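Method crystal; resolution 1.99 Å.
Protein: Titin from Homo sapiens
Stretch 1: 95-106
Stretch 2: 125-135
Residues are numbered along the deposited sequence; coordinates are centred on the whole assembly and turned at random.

Stretch 1 (95-106) EVEVPAKIHLPK
Stretch 2 125-135: KIPFSGKPDPV

Strands 95-102 and 125-131 of this titin chain pair antiparallel, their directions 143° apart and their axes approaching to 4.4 Å; 652 Å² is buried between the stretches. Val-98 and Lys-131 (CA-CA 4.7 Å) satisfy each other's backbone N and O, Val-98 N donating to Lys-131 O at 3.1 Å and Lys-131 N to Val-98 O at 2.8 Å. Lys-101 and Ser-129 (CA-CA 5.1 Å) repeat the exchange, Lys-101 N to Ser-129 O and Ser-129 N to Lys-101 O, both 2.9 Å. Between these pairs Pro-99 and Ala-100 lie opposite the single residue Gly-130, a beta bulge that shifts the register by one. Pro-99 has no amide hydrogen to satisfy. Here Gly-130 CA approaches Val-98 O and Ala-100 CA approaches Ser-129 O, each a CA-H...O contact of 3.3 Å. Gly-130 (phi/psi 160/131) must lack a side chain: a CB would clash with Pro-134 CD and jam against the preceding carbonyl.

Beyond the last bridge, Ile-102 with Phe-128 (CA-CA 4.5 Å), His-103 N donates to Pro-127 O at 3.0 Å. The His-103 side chain (chi1 m, chi2 -68°) swings back so that NE2 meets Ser-129 OG (chi1 m) at 2.6 Å, near the ring plane; either atom could donate. Ser-129 shares its face with Val-98 (chi1 t), Lys-101 and Lys-131. Both lysine ends lead away: Lys-101 (t, p, t, p) curls NZ onto Ile-102 O at 2.7 Å and is also bonded elsewhere in the structure, while Lys-131 (m, m, t, t) forms a salt bridge from NZ to Asp-133 OD1 at 3.0 Å, past the cis peptide before Pro-132.

Apolar side chains complete the contact; those of Ile-102, Leu-104, Ile-126 and Phe-128 are buried. Ile-102 (m, m) packs CG2 against Ile-126 CG2 at 3.4 Å and CD1 against Phe-128 CB at 3.8 Å; Leu-104 CD2 (m, t) reaches Ile-126 CD1 (m, m) at 3.7 Å. Partly exposed, Pro-105 CD meets Pro-127 CD at 3.8 Å.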

# COMPACT_ATOMS: atom_id res chain seq x y z
N GLU A 95 14.22 9.64 -9.53
CA GLU A 95 14.44 8.32 -10.06
C GLU A 95 13.51 7.42 -9.27
O GLU A 95 13.32 7.61 -8.08
CB GLU A 95 15.90 7.93 -9.93
CG GLU A 95 16.73 8.46 -11.10
CD GLU A 95 18.10 9.00 -10.71
OE1 GLU A 95 18.93 8.20 -10.19
OE2 GLU A 95 18.35 10.22 -10.96
N VAL A 96 12.91 6.46 -9.96
CA VAL A 96 11.90 5.61 -9.34
C VAL A 96 12.46 4.22 -9.32
O VAL A 96 12.83 3.66 -10.35
CB VAL A 96 10.54 5.66 -10.07
CG1 VAL A 96 9.55 4.68 -9.44
CG2 VAL A 96 9.98 7.10 -10.08
N GLU A 97 12.53 3.66 -8.11
CA GLU A 97 13.13 2.37 -7.89
C GLU A 97 12.03 1.33 -8.08
O GLU A 97 10.97 1.42 -7.45
CB GLU A 97 13.70 2.25 -6.48
CG GLU A 97 14.47 3.48 -5.97
CD GLU A 97 14.81 3.39 -4.48
OE1 GLU A 97 14.01 2.79 -3.70
OE2 GLU A 97 15.89 3.89 -4.10
N VAL A 98 12.27 0.39 -8.97
CA VAL A 98 11.31 -0.69 -9.21
C VAL A 98 12.08 -1.98 -9.05
O VAL A 98 13.02 -2.25 -9.83
CB VAL A 98 10.69 -0.61 -10.62
CG1 VAL A 98 9.62 -1.68 -10.79
CG2 VAL A 98 10.13 0.81 -10.90
N PRO A 99 11.76 -2.78 -8.03
CA PRO A 99 12.42 -4.07 -7.85
C PRO A 99 12.28 -4.96 -9.07
O PRO A 99 11.24 -4.92 -9.73
CB PRO A 99 11.67 -4.67 -6.66
CG PRO A 99 11.18 -3.52 -5.93
CD PRO A 99 10.78 -2.53 -6.96
N ALA A 100 13.31 -5.75 -9.38
CA ALA A 100 13.20 -6.68 -10.51
C ALA A 100 12.10 -7.65 -10.22
O ALA A 100 12.05 -8.21 -9.13
CB ALA A 100 14.51 -7.43 -10.76
N LYS A 101 11.23 -7.88 -11.20
CA LYS A 101 10.07 -8.73 -10.98
C LYS A 101 9.66 -9.38 -12.28
O LYS A 101 9.64 -8.75 -13.32
CB LYS A 101 8.92 -7.90 -10.38
CG LYS A 101 7.66 -8.68 -10.01
CD LYS A 101 7.81 -9.50 -8.74
CE LYS A 101 6.67 -10.60 -8.59
NZ LYS A 101 6.89 -11.84 -9.42
N ILE A 102 9.37 -10.67 -12.21
CA ILE A 102 8.88 -11.43 -13.35
C ILE A 102 7.36 -11.53 -13.19
O ILE A 102 6.89 -11.82 -12.11
CB ILE A 102 9.45 -12.86 -13.38
CG1 ILE A 102 10.95 -12.86 -13.62
CG2 ILE A 102 8.76 -13.69 -14.44
CD1 ILE A 102 11.37 -12.13 -14.86
N HIS A 103 6.63 -11.27 -14.27
CA HIS A 103 5.16 -11.24 -14.25
C HIS A 103 4.61 -12.28 -15.21
O HIS A 103 4.44 -12.00 -16.39
CB HIS A 103 4.63 -9.90 -14.73
CG HIS A 103 5.19 -8.72 -14.00
ND1 HIS A 103 4.90 -8.47 -12.68
CD2 HIS A 103 6.02 -7.72 -14.40
CE1 HIS A 103 5.54 -7.37 -12.30
NE2 HIS A 103 6.22 -6.90 -13.33
N LEU A 104 4.27 -13.45 -14.69
CA LEU A 104 3.65 -14.50 -15.51
C LEU A 104 2.18 -14.17 -15.76
O LEU A 104 1.37 -14.12 -14.83
CB LEU A 104 3.74 -15.84 -14.80
CG LEU A 104 5.11 -16.46 -14.57
CD1 LEU A 104 4.90 -17.82 -13.86
CD2 LEU A 104 5.92 -16.58 -15.85
N PRO A 105 1.80 -13.95 -17.03
CA PRO A 105 0.39 -13.70 -17.30
C PRO A 105 -0.55 -14.83 -16.86
O PRO A 105 -1.60 -14.59 -16.24
CB PRO A 105 0.36 -13.55 -18.82
CG PRO A 105 1.73 -13.15 -19.19
CD PRO A 105 2.61 -13.88 -18.25
N LYS A 106 -0.17 -16.07 -17.16
CA LYS A 106 -1.00 -17.25 -16.83
C LYS A 106 -0.16 -18.32 -16.17
O LYS A 106 0.93 -18.61 -16.64
CB LYS A 106 -1.58 -17.87 -18.08
CG LYS A 106 -2.50 -17.02 -18.87
CD LYS A 106 -3.20 -17.86 -19.93
CE LYS A 106 -4.46 -18.51 -19.39
NZ LYS A 106 -4.89 -19.69 -20.24
N LYS A 125 7.09 -15.99 -23.76
CA LYS A 125 7.15 -14.53 -23.62
C LYS A 125 6.83 -14.14 -22.19
O LYS A 125 5.73 -14.41 -21.70
CB LYS A 125 6.19 -13.85 -24.59
CG LYS A 125 6.29 -12.31 -24.59
CD LYS A 125 5.36 -11.65 -25.59
CE LYS A 125 5.53 -10.14 -25.58
NZ LYS A 125 4.73 -9.42 -26.65
N ILE A 126 7.78 -13.49 -21.53
CA ILE A 126 7.69 -13.20 -20.11
C ILE A 126 7.87 -11.71 -19.83
O ILE A 126 8.99 -11.17 -19.99
CB ILE A 126 8.78 -13.94 -19.31
CG1 ILE A 126 8.77 -15.45 -19.60
CG2 ILE A 126 8.49 -13.78 -17.82
CD1 ILE A 126 7.48 -16.14 -19.18
N PRO A 127 6.78 -11.03 -19.44
CA PRO A 127 6.94 -9.63 -19.05
C PRO A 127 7.74 -9.51 -17.77
O PRO A 127 7.68 -10.39 -16.91
CB PRO A 127 5.51 -9.15 -18.83
CG PRO A 127 4.64 -10.19 -19.39
CD PRO A 127 5.38 -11.45 -19.35
N PHE A 128 8.51 -8.43 -17.64
CA PHE A 128 9.18 -8.16 -16.39
C PHE A 128 9.26 -6.66 -16.11
O PHE A 128 9.08 -5.84 -16.99
CB PHE A 128 10.58 -8.76 -16.40
CG PHE A 128 11.47 -8.13 -17.39
CD1 PHE A 128 12.14 -6.98 -17.08
CD2 PHE A 128 11.62 -8.67 -18.65
CE1 PHE A 128 12.94 -6.38 -17.98
CE2 PHE A 128 12.44 -8.05 -19.58
CZ PHE A 128 13.08 -6.92 -19.25
N SER A 129 9.52 -6.33 -14.85
CA SER A 129 9.72 -4.96 -14.43
C SER A 129 11.08 -4.87 -13.74
O SER A 129 11.64 -5.88 -13.30
CB SER A 129 8.64 -4.57 -13.42
OG SER A 129 7.34 -4.70 -13.97
N GLY A 130 11.59 -3.65 -13.65
CA GLY A 130 12.80 -3.40 -12.88
C GLY A 130 13.46 -2.12 -13.30
O GLY A 130 13.62 -1.87 -14.48
N LYS A 131 13.80 -1.29 -12.33
CA LYS A 131 14.54 -0.05 -12.58
C LYS A 131 15.48 0.06 -11.40
O LYS A 131 15.02 0.15 -10.27
CB LYS A 131 13.61 1.17 -12.65
CG LYS A 131 12.65 1.20 -13.85
CD LYS A 131 13.34 1.61 -15.14
CE LYS A 131 12.64 0.99 -16.35
NZ LYS A 131 13.20 1.59 -17.59
N PRO A 132 16.80 0.03 -11.65
CA PRO A 132 17.50 -0.11 -12.91
C PRO A 132 17.08 -1.31 -13.72
O PRO A 132 16.65 -2.31 -13.16
CB PRO A 132 18.97 -0.25 -12.47
CG PRO A 132 19.06 0.46 -11.26
CD PRO A 132 17.75 0.21 -10.54
N ASP A 133 17.20 -1.21 -15.03
CA ASP A 133 16.81 -2.30 -15.92
C ASP A 133 17.52 -3.56 -15.44
O ASP A 133 18.73 -3.52 -15.19
CB ASP A 133 17.18 -2.00 -17.39
CG ASP A 133 16.42 -0.79 -17.97
OD1 ASP A 133 15.50 -0.26 -17.32
OD2 ASP A 133 16.75 -0.37 -19.10
N PRO A 134 16.78 -4.66 -15.25
CA PRO A 134 17.36 -5.85 -14.68
C PRO A 134 18.16 -6.73 -15.65
O PRO A 134 17.98 -6.65 -16.87
CB PRO A 134 16.14 -6.60 -14.17
CG PRO A 134 15.09 -6.24 -15.11
CD PRO A 134 15.35 -4.84 -15.52
N VAL A 135 19.10 -7.48 -15.10
CA VAL A 135 19.77 -8.52 -15.84
C VAL A 135 18.81 -9.70 -15.92
O VAL A 135 18.26 -10.12 -14.92
CB VAL A 135 21.05 -8.96 -15.16
CG1 VAL A 135 21.65 -10.14 -15.93
CG2 VAL A 135 22.06 -7.78 -15.11